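Local coordinates for acetyl-CoA hydrolase/transferase family protein (Porphyromonas gingivalis, PDB 2NVV) that probably acts on acetyl-CoA, hydrolysing it or transferring its CoA to another carboxylic acid, and binds zinc, at residues D121-E126 with D153-E158; I136-G141 with H171-P176. All coordinates share one frame; numbering follows the deposited sequence.

Interaction 1: residues D121-E126 with D153-E158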
ATOM      1  N   ASP A 121       6.180  -0.336  28.892  1.00  9.18           N
ATOM      2  CA  ASP A 121       6.650  -0.314  30.269  1.00  8.39           C
ATOM      3  C   ASP A 121       8.156  -0.499  30.398  1.00  7.94           C
ATOM      4  O   ASP A 121       8.836   0.252  31.094  1.00  6.39           O
ATOM      5  CB  ASP A 121       5.917  -1.386  31.064  1.00 10.87           C
ATOM      6  CG  ASP A 121       4.459  -1.067  31.232  1.00 12.12           C
ATOM      7  OD1 ASP A 121       4.141  -0.133  31.994  1.00 12.87           O
ATOM      8  OD2 ASP A 121       3.633  -1.739  30.590  1.00 12.14           O
ATOM      9  N   VAL A 122       8.677  -1.510  29.725  1.00  6.85           N
ATOM     10  CA  VAL A 122      10.102  -1.763  29.766  1.00  7.09           C
ATOM     11  C   VAL A 122      10.614  -2.164  28.385  1.00  6.44           C
ATOM     12  O   VAL A 122       9.858  -2.653  27.529  1.00  6.39           O
ATOM     13  CB  VAL A 122      10.446  -2.849  30.848  1.00  6.67           C
ATOM     14  CG1 VAL A 122       9.208  -3.672  31.176  1.00  7.71           C
ATOM     15  CG2 VAL A 122      11.557  -3.752  30.380  1.00  6.39           C
ATOM     16  N   ALA A 123      11.902  -1.902  28.166  1.00  7.55           N
ATOM     17  CA  ALA A 123      12.567  -2.235  26.921  1.00  6.42           C
ATOM     18  C   ALA A 123      13.750  -3.126  27.266  1.00  7.10           C
ATOM     19  O   ALA A 123      14.585  -2.758  28.100  1.00  7.54           O
ATOM     20  CB  ALA A 123      13.050  -0.967  26.235  1.00  6.39           C
ATOM     21  N   ILE A 124      13.803  -4.313  26.662  1.00  6.39           N
ATOM     22  CA  ILE A 124      14.926  -5.220  26.884  1.00  6.39           C
ATOM     23  C   ILE A 124      15.759  -5.094  25.612  1.00  6.39           C
ATOM     24  O   ILE A 124      15.244  -5.317  24.522  1.00  6.39           O
ATOM     25  CB  ILE A 124      14.494  -6.692  27.016  1.00  6.49           C
ATOM     26  CG1 ILE A 124      13.206  -6.822  27.836  1.00  6.39           C
ATOM     27  CG2 ILE A 124      15.620  -7.489  27.653  1.00  6.39           C
ATOM     28  CD1 ILE A 124      13.333  -6.494  29.281  1.00  6.39           C
ATOM     29  N   ILE A 125      17.032  -4.729  25.737  1.00  6.39           N
ATOM     30  CA  ILE A 125      17.866  -4.578  24.554  1.00  6.39           C
ATOM     31  C   ILE A 125      19.225  -5.270  24.647  1.00  6.39           C
ATOM     32  O   ILE A 125      19.784  -5.412  25.729  1.00  6.39           O
ATOM     33  CB  ILE A 125      18.103  -3.083  24.237  1.00  6.61           C
ATOM     34  CG1 ILE A 125      18.852  -2.414  25.388  1.00  7.82           C
ATOM     35  CG2 ILE A 125      16.777  -2.383  24.025  1.00  7.00           C
ATOM     36  CD1 ILE A 125      19.211  -0.955  25.141  1.00  7.36           C
ATOM     37  N   GLU A 126      19.738  -5.732  23.511  1.00  7.76           N
ATOM     38  CA  GLU A 126      21.063  -6.344  23.483  1.00  8.25           C
ATOM     39  C   GLU A 126      22.019  -5.257  22.988  1.00  7.54           C
ATOM     40  O   GLU A 126      21.743  -4.574  22.008  1.00  6.39           O
ATOM     41  CB  GLU A 126      21.124  -7.547  22.549  1.00  6.40           C
ATOM     42  CG  GLU A 126      22.502  -8.172  22.559  1.00  7.36           C
ATOM     43  CD  GLU A 126      22.633  -9.347  21.635  1.00  6.86           C
ATOM     44  OE1 GLU A 126      22.742 -10.478  22.150  1.00  6.39           O
ATOM     45  OE2 GLU A 126      22.628  -9.132  20.398  1.00  8.30           O
ATOM     46  N   ASP A 153       9.480   3.043  30.272  1.00  6.39           N
ATOM     47  CA  ASP A 153       9.638   3.600  31.608  1.00  6.68           C
ATOM     48  C   ASP A 153      11.004   3.180  32.160  1.00  6.46           C
ATOM     49  O   ASP A 153      11.686   3.954  32.837  1.00  6.39           O
ATOM     50  CB  ASP A 153       8.545   3.069  32.530  1.00  9.16           C
ATOM     51  CG  ASP A 153       7.209   3.746  32.313  1.00 10.63           C
ATOM     52  OD1 ASP A 153       6.191   3.191  32.786  1.00 10.52           O
ATOM     53  OD2 ASP A 153       7.172   4.832  31.693  1.00 11.08           O
ATOM     54  N   ARG A 154      11.391   1.940  31.880  1.00  6.39           N
ATOM     55  CA  ARG A 154      12.676   1.423  32.336  1.00  6.99           C
ATOM     56  C   ARG A 154      13.297   0.530  31.274  1.00  6.39           C
ATOM     57  O   ARG A 154      12.589  -0.107  30.487  1.00  6.39           O
ATOM     58  CB  ARG A 154      12.511   0.666  33.656  1.00  6.90           C
ATOM     59  CG  ARG A 154      11.315  -0.250  33.687  1.00  7.62           C
ATOM     60  CD  ARG A 154      11.066  -0.823  35.080  1.00  6.93           C
ATOM     61  NE  ARG A 154       9.955  -1.775  35.062  1.00  7.47           N
ATOM     62  CZ  ARG A 154       8.691  -1.438  34.859  1.00  6.51           C
ATOM     63  NH1 ARG A 154       8.376  -0.166  34.665  1.00  7.46           N
ATOM     64  NH2 ARG A 154       7.743  -2.364  34.816  1.00  6.57           N
ATOM     65  N   ILE A 155      14.628   0.503  31.245  1.00  6.75           N
ATOM     66  CA  ILE A 155      15.367  -0.279  30.260  1.00  7.50           C
ATOM     67  C   ILE A 155      16.256  -1.335  30.882  1.00  6.73           C
ATOM     68  O   ILE A 155      16.975  -1.065  31.839  1.00  6.39           O
ATOM     69  CB  ILE A 155      16.249   0.632  29.390  1.00  6.39           C
ATOM     70  CG1 ILE A 155      15.372   1.650  28.656  1.00  6.39           C
ATOM     71  CG2 ILE A 155      17.059  -0.202  28.407  1.00  7.08           C
ATOM     72  CD1 ILE A 155      16.147   2.692  27.894  1.00  6.39           C
ATOM     73  N   ILE A 156      16.196  -2.545  30.328  1.00  7.66           N
ATOM     74  CA  ILE A 156      17.022  -3.652  30.792  1.00  8.31           C
ATOM     75  C   ILE A 156      18.028  -3.950  29.690  1.00  8.07           C
ATOM     76  O   ILE A 156      17.663  -4.439  28.626  1.00  8.40           O
ATOM     77  CB  ILE A 156      16.185  -4.925  31.057  1.00  7.68           C
ATOM     78  CG1 ILE A 156      15.206  -4.679  32.211  1.00  7.64           C
ATOM     79  CG2 ILE A 156      17.111  -6.091  31.360  1.00  6.94           C
ATOM     80  CD1 ILE A 156      14.301  -5.864  32.508  1.00  8.23           C
ATOM     81  N   VAL A 157      19.293  -3.642  29.946  1.00  8.09           N
ATOM     82  CA  VAL A 157      20.355  -3.868  28.967  1.00  9.72           C
ATOM     83  C   VAL A 157      21.083  -5.209  29.113  1.00  9.92           C
ATOM     84  O   VAL A 157      21.305  -5.710  30.217  1.00 10.02           O
ATOM     85  CB  VAL A 157      21.406  -2.744  29.025  1.00  9.34           C
ATOM     86  CG1 VAL A 157      22.453  -2.955  27.938  1.00  8.59           C
ATOM     87  CG2 VAL A 157      20.719  -1.388  28.889  1.00  9.10           C
ATOM     88  N   GLU A 158      21.465  -5.769  27.975  1.00 11.60           N
ATOM     89  CA  GLU A 158      22.158  -7.045  27.905  1.00 12.16           C
ATOM     90  C   GLU A 158      23.457  -6.795  27.126  1.00 12.20           C
ATOM     91  O   GLU A 158      23.423  -6.599  25.918  1.00 11.97           O
ATOM     92  CB  GLU A 158      21.254  -8.026  27.167  1.00 11.86           C
ATOM     93  CG  GLU A 158      21.485  -9.482  27.454  1.00 11.41           C
ATOM     94  CD  GLU A 158      20.338 -10.352  26.956  1.00 12.50           C
ATOM     95  OE1 GLU A 158      19.277 -10.417  27.622  1.00 11.13           O
ATOM     96  OE2 GLU A 158      20.498 -10.961  25.882  1.00 13.25           O
TER
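Residues 122-126 and 154-158 run side by side as neighbouring parallel strands, their axes 4.6 Å apart at closest and 16° from parallel. The tight part is the middle. Ala123 gives its N-H to Arg154 O, its own carbonyl takes the N-H of Ile156 (Ile156 N to Ala123 O 2.8 Å, nearly straight at 171°), and Ile125 repeats the pattern with Ile156 O and Glu158 N. On the face of Val122, Ile124 and Ile156, the two isoleucines lie alongside each other, both with CG1 anti to the carbonyl carbon, and Ile124, bent at chi2, lays CD1 against the CD1 and CB of Ile156. Val122 CG2 comes in obliquely, 4.1 Å from Ile156 CD1. On the other face, with Ala123, Ile155 and Val157, Ile125 has CG1 in the crowded position between N and C (chi1 62°); its extended chain takes CD1 to within 4.0 Å of Ile155 CG2 and 4.1 Å of Val157 CG2. Helix 145-151 covers this face, touching Ile125 and Ile155.

The solvent side is the end with exposed Asp153 and partly exposed Arg154. There Asp121 O, of a buried residue, accepts Arg154 N in the carbonyl plane at 3.2 Å and Asp153 N, above that plane, at 3.0 Å. Arg154 puts one guanidinium face over Val122 CG1 and Asp121 O, while NE binds Phe14 O and NH2 forms a salt bridge with Asp19. At the far end, buried Glu126 and Glu158 bring their carboxylates close, Glu126 OE1 to Glu158 OE2 4.4 Å. Lys33 serves both, as a salt bridge to Glu126 OE1 and a backbone N-H to Glu158 OE2. An apolar core thus has acidic groups at both ends, and Lys33 probably offsets the repulsion of the buried glutamates.

Interaction 2: residues I136-G141 with H171-P176; sequences ILPTTG and HDLCEP
One hydrogen bond carries the polar side of this contact. His171 has CG beside its backbone N (chi1 -42°) and its ring turned nearly perpendicular to the CA-CB-CG plane (chi2 87°), so NE2 reaches the backbone carbonyl of Thr139. NE2 of His171 to Thr139 O is 2.8 Å with a nearly straight 173° at the hydrogen. The acceptor lies almost in the ring plane and offers a lone pair in its own carbonyl plane, so NE2 acts as donor here and must carry a proton.

The ring face makes a CH-pi contact. Pro138 CD sits over its middle, 3.9 Å from the centroid and close to the ring normal, and Pro138 CB lies over the NE2 side of the same face, 3.9 Å from His171 NE2. Bond and proline together fix both the direction and the tilt of the imidazole.

Apolar contacts fill in around it. Leu137, with CG anti to N, crosses the histidine at about a right angle and puts CD1 obliquely 3.7 Å from His171 ND1. Leu173 CD2 comes up to Pro138 CG at 4.3 Å, and Pro138 also touches Leu145 of helix 145-151. A buried histidine of the long loop after strand 154-160 thus packs on strand 135-137 and the residues that follow it, within the N-terminal domain of the acetyl-CoA hydrolase/transferase family.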
ATOM      1  N   ILE A 136      23.705   4.012  23.992  1.00 11.58           N
ATOM      2  CA  ILE A 136      23.550   2.616  23.615  1.00 10.44           C
ATOM      3  C   ILE A 136      24.067   2.313  22.216  1.00  8.58           C
ATOM      4  O   ILE A 136      23.775   3.041  21.270  1.00  9.93           O
ATOM      5  CB  ILE A 136      22.059   2.190  23.700  1.00 11.16           C
ATOM      6  CG1 ILE A 136      21.630   2.065  25.164  1.00 12.15           C
ATOM      7  CG2 ILE A 136      21.833   0.882  22.968  1.00 10.31           C
ATOM      8  CD1 ILE A 136      21.421   3.391  25.855  1.00 11.41           C
ATOM      9  N   LEU A 137      24.845   1.240  22.101  1.00  7.67           N
ATOM     10  CA  LEU A 137      25.368   0.798  20.815  1.00  6.62           C
ATOM     11  C   LEU A 137      24.747  -0.580  20.568  1.00  6.39           C
ATOM     12  O   LEU A 137      25.090  -1.555  21.245  1.00  6.39           O
ATOM     13  CB  LEU A 137      26.905   0.701  20.836  1.00  7.54           C
ATOM     14  CG  LEU A 137      27.599   0.244  19.537  1.00  6.39           C
ATOM     15  CD1 LEU A 137      27.282   1.187  18.393  1.00  6.39           C
ATOM     16  CD2 LEU A 137      29.096   0.188  19.751  1.00  6.39           C
ATOM     17  N   PRO A 138      23.821  -0.671  19.599  1.00  6.39           N
ATOM     18  CA  PRO A 138      23.121  -1.903  19.229  1.00  6.39           C
ATOM     19  C   PRO A 138      24.096  -2.931  18.678  1.00  6.92           C
ATOM     20  O   PRO A 138      25.269  -2.626  18.463  1.00  6.50           O
ATOM     21  CB  PRO A 138      22.147  -1.450  18.139  1.00  6.39           C
ATOM     22  CG  PRO A 138      22.093   0.030  18.267  1.00  6.39           C
ATOM     23  CD  PRO A 138      23.478   0.410  18.665  1.00  6.39           C
ATOM     24  N   THR A 139      23.612  -4.145  18.440  1.00  6.70           N
ATOM     25  CA  THR A 139      24.467  -5.171  17.890  1.00  6.88           C
ATOM     26  C   THR A 139      24.184  -5.352  16.409  1.00  6.40           C
ATOM     27  O   THR A 139      24.454  -4.458  15.611  1.00  6.39           O
ATOM     28  CB  THR A 139      24.316  -6.519  18.622  1.00  6.39           C
ATOM     29  OG1 THR A 139      22.935  -6.868  18.716  1.00  6.39           O
ATOM     30  CG2 THR A 139      24.911  -6.432  20.007  1.00  6.39           C
ATOM     31  N   THR A 140      23.612  -6.489  16.037  1.00  6.90           N
ATOM     32  CA  THR A 140      23.367  -6.773  14.627  1.00  6.39           C
ATOM     33  C   THR A 140      21.966  -6.518  14.059  1.00  6.39           C
ATOM     34  O   THR A 140      21.726  -6.791  12.885  1.00  6.39           O
ATOM     35  CB  THR A 140      23.783  -8.228  14.322  1.00  6.43           C
ATOM     36  OG1 THR A 140      23.160  -9.113  15.264  1.00  7.68           O
ATOM     37  CG2 THR A 140      25.301  -8.371  14.420  1.00  6.39           C
ATOM     38  N   GLY A 141      21.054  -5.995  14.876  1.00  6.39           N
ATOM     39  CA  GLY A 141      19.707  -5.722  14.406  1.00  6.39           C
ATOM     40  C   GLY A 141      19.176  -4.474  15.067  1.00  6.39           C
ATOM     41  O   GLY A 141      19.382  -4.299  16.257  1.00  6.47           O
ATOM     42  N   HIS A 171      25.687   1.667  12.460  1.00 11.25           N
ATOM     43  CA  HIS A 171      24.265   1.933  12.628  1.00  9.13           C
ATOM     44  C   HIS A 171      24.022   3.409  12.350  1.00  8.37           C
ATOM     45  O   HIS A 171      24.931   4.240  12.480  1.00  8.01           O
ATOM     46  CB  HIS A 171      23.794   1.623  14.057  1.00  7.80           C
ATOM     47  CG  HIS A 171      24.355   0.363  14.635  1.00  7.99           C
ATOM     48  ND1 HIS A 171      25.569   0.318  15.289  1.00  7.29           N
ATOM     49  CD2 HIS A 171      23.869  -0.902  14.659  1.00  7.22           C
ATOM     50  CE1 HIS A 171      25.806  -0.917  15.689  1.00  6.39           C
ATOM     51  NE2 HIS A 171      24.790  -1.678  15.320  1.00  6.39           N
ATOM     52  N   ASP A 172      22.794   3.723  11.959  1.00  7.38           N
ATOM     53  CA  ASP A 172      22.372   5.093  11.698  1.00  6.77           C
ATOM     54  C   ASP A 172      21.031   5.151  12.424  1.00  7.20           C
ATOM     55  O   ASP A 172      19.998   4.754  11.895  1.00  8.12           O
ATOM     56  CB  ASP A 172      22.219   5.329  10.193  1.00  7.53           C
ATOM     57  CG  ASP A 172      22.115   6.802   9.842  1.00  6.39           C
ATOM     58  OD1 ASP A 172      22.647   7.622  10.615  1.00  6.39           O
ATOM     59  OD2 ASP A 172      21.517   7.141   8.799  1.00  6.39           O
ATOM     60  N   LEU A 173      21.079   5.611  13.669  1.00  6.58           N
ATOM     61  CA  LEU A 173      19.894   5.669  14.521  1.00  7.32           C
ATOM     62  C   LEU A 173      19.265   7.038  14.680  1.00  7.59           C
ATOM     63  O   LEU A 173      19.958   8.032  14.857  1.00  8.32           O
ATOM     64  CB  LEU A 173      20.217   5.129  15.924  1.00  6.91           C
ATOM     65  CG  LEU A 173      20.711   3.691  16.151  1.00  6.39           C
ATOM     66  CD1 LEU A 173      19.995   2.718  15.234  1.00  6.82           C
ATOM     67  CD2 LEU A 173      22.186   3.626  15.905  1.00  6.39           C
ATOM     68  N   CYS A 174      17.937   7.069  14.620  1.00  7.86           N
ATOM     69  CA  CYS A 174      17.186   8.299  14.798  1.00  7.98           C
ATOM     70  C   CYS A 174      15.700   8.089  14.586  1.00  8.27           C
ATOM     71  O   CYS A 174      15.247   6.998  14.238  1.00  6.39           O
ATOM     72  CB  CYS A 174      17.700   9.421  13.865  1.00  8.82           C
ATOM     73  SG  CYS A 174      17.689   9.084  12.075  1.00 14.75           S
ATOM     74  N   GLU A 175      14.952   9.159  14.826  1.00  7.61           N
ATOM     75  CA  GLU A 175      13.512   9.186  14.656  1.00  7.30           C
ATOM     76  C   GLU A 175      13.201  10.559  14.119  1.00  7.06           C
ATOM     77  O   GLU A 175      13.899  11.518  14.425  1.00  6.39           O
ATOM     78  CB  GLU A 175      12.797   9.025  15.991  1.00  8.40           C
ATOM     79  CG  GLU A 175      12.998   7.688  16.653  1.00 10.19           C
ATOM     80  CD  GLU A 175      12.245   7.591  17.954  1.00 11.23           C
ATOM     81  OE1 GLU A 175      12.585   8.358  18.887  1.00 10.04           O
ATOM     82  OE2 GLU A 175      11.314   6.750  18.033  1.00 12.72           O
ATOM     83  N   PRO A 176      12.146  10.677  13.306  1.00  6.39           N
ATOM     84  CA  PRO A 176      11.789  11.987  12.756  1.00  6.39           C
ATOM     85  C   PRO A 176      10.772  12.675  13.659  1.00  6.47           C
ATOM     86  O   PRO A 176      10.184  12.047  14.534  1.00  6.39           O
ATOM     87  CB  PRO A 176      11.188  11.629  11.406  1.00  6.39           C
ATOM     88  CG  PRO A 176      10.432  10.383  11.741  1.00  8.18           C
ATOM     89  CD  PRO A 176      11.395   9.603  12.629  1.00  6.39           C
TER

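In the fold
From the N terminus the four segments come in the order 121-126, 136-141, 153-158, 171-176, so the two contacts cross. Interaction 1 closes the loop that carries strands 129-130 and 135-137, two of the three strands of the small antiparallel sheet, and helix 145-151, a beta-alpha-beta crossover between adjacent strands of the parallel sheet. Interaction 2 starts within that loop, on strand 135-137, and closes beyond strand 154-160. The two meet directly: Ile125 CD1 packs on Ile136 CG1 at 3.9 Å, and Glu126 OE2 probably hydrogen-bonds Thr139 OG1. Together they tie the parallel sheet to the three-stranded antiparallel sheet and the long loop.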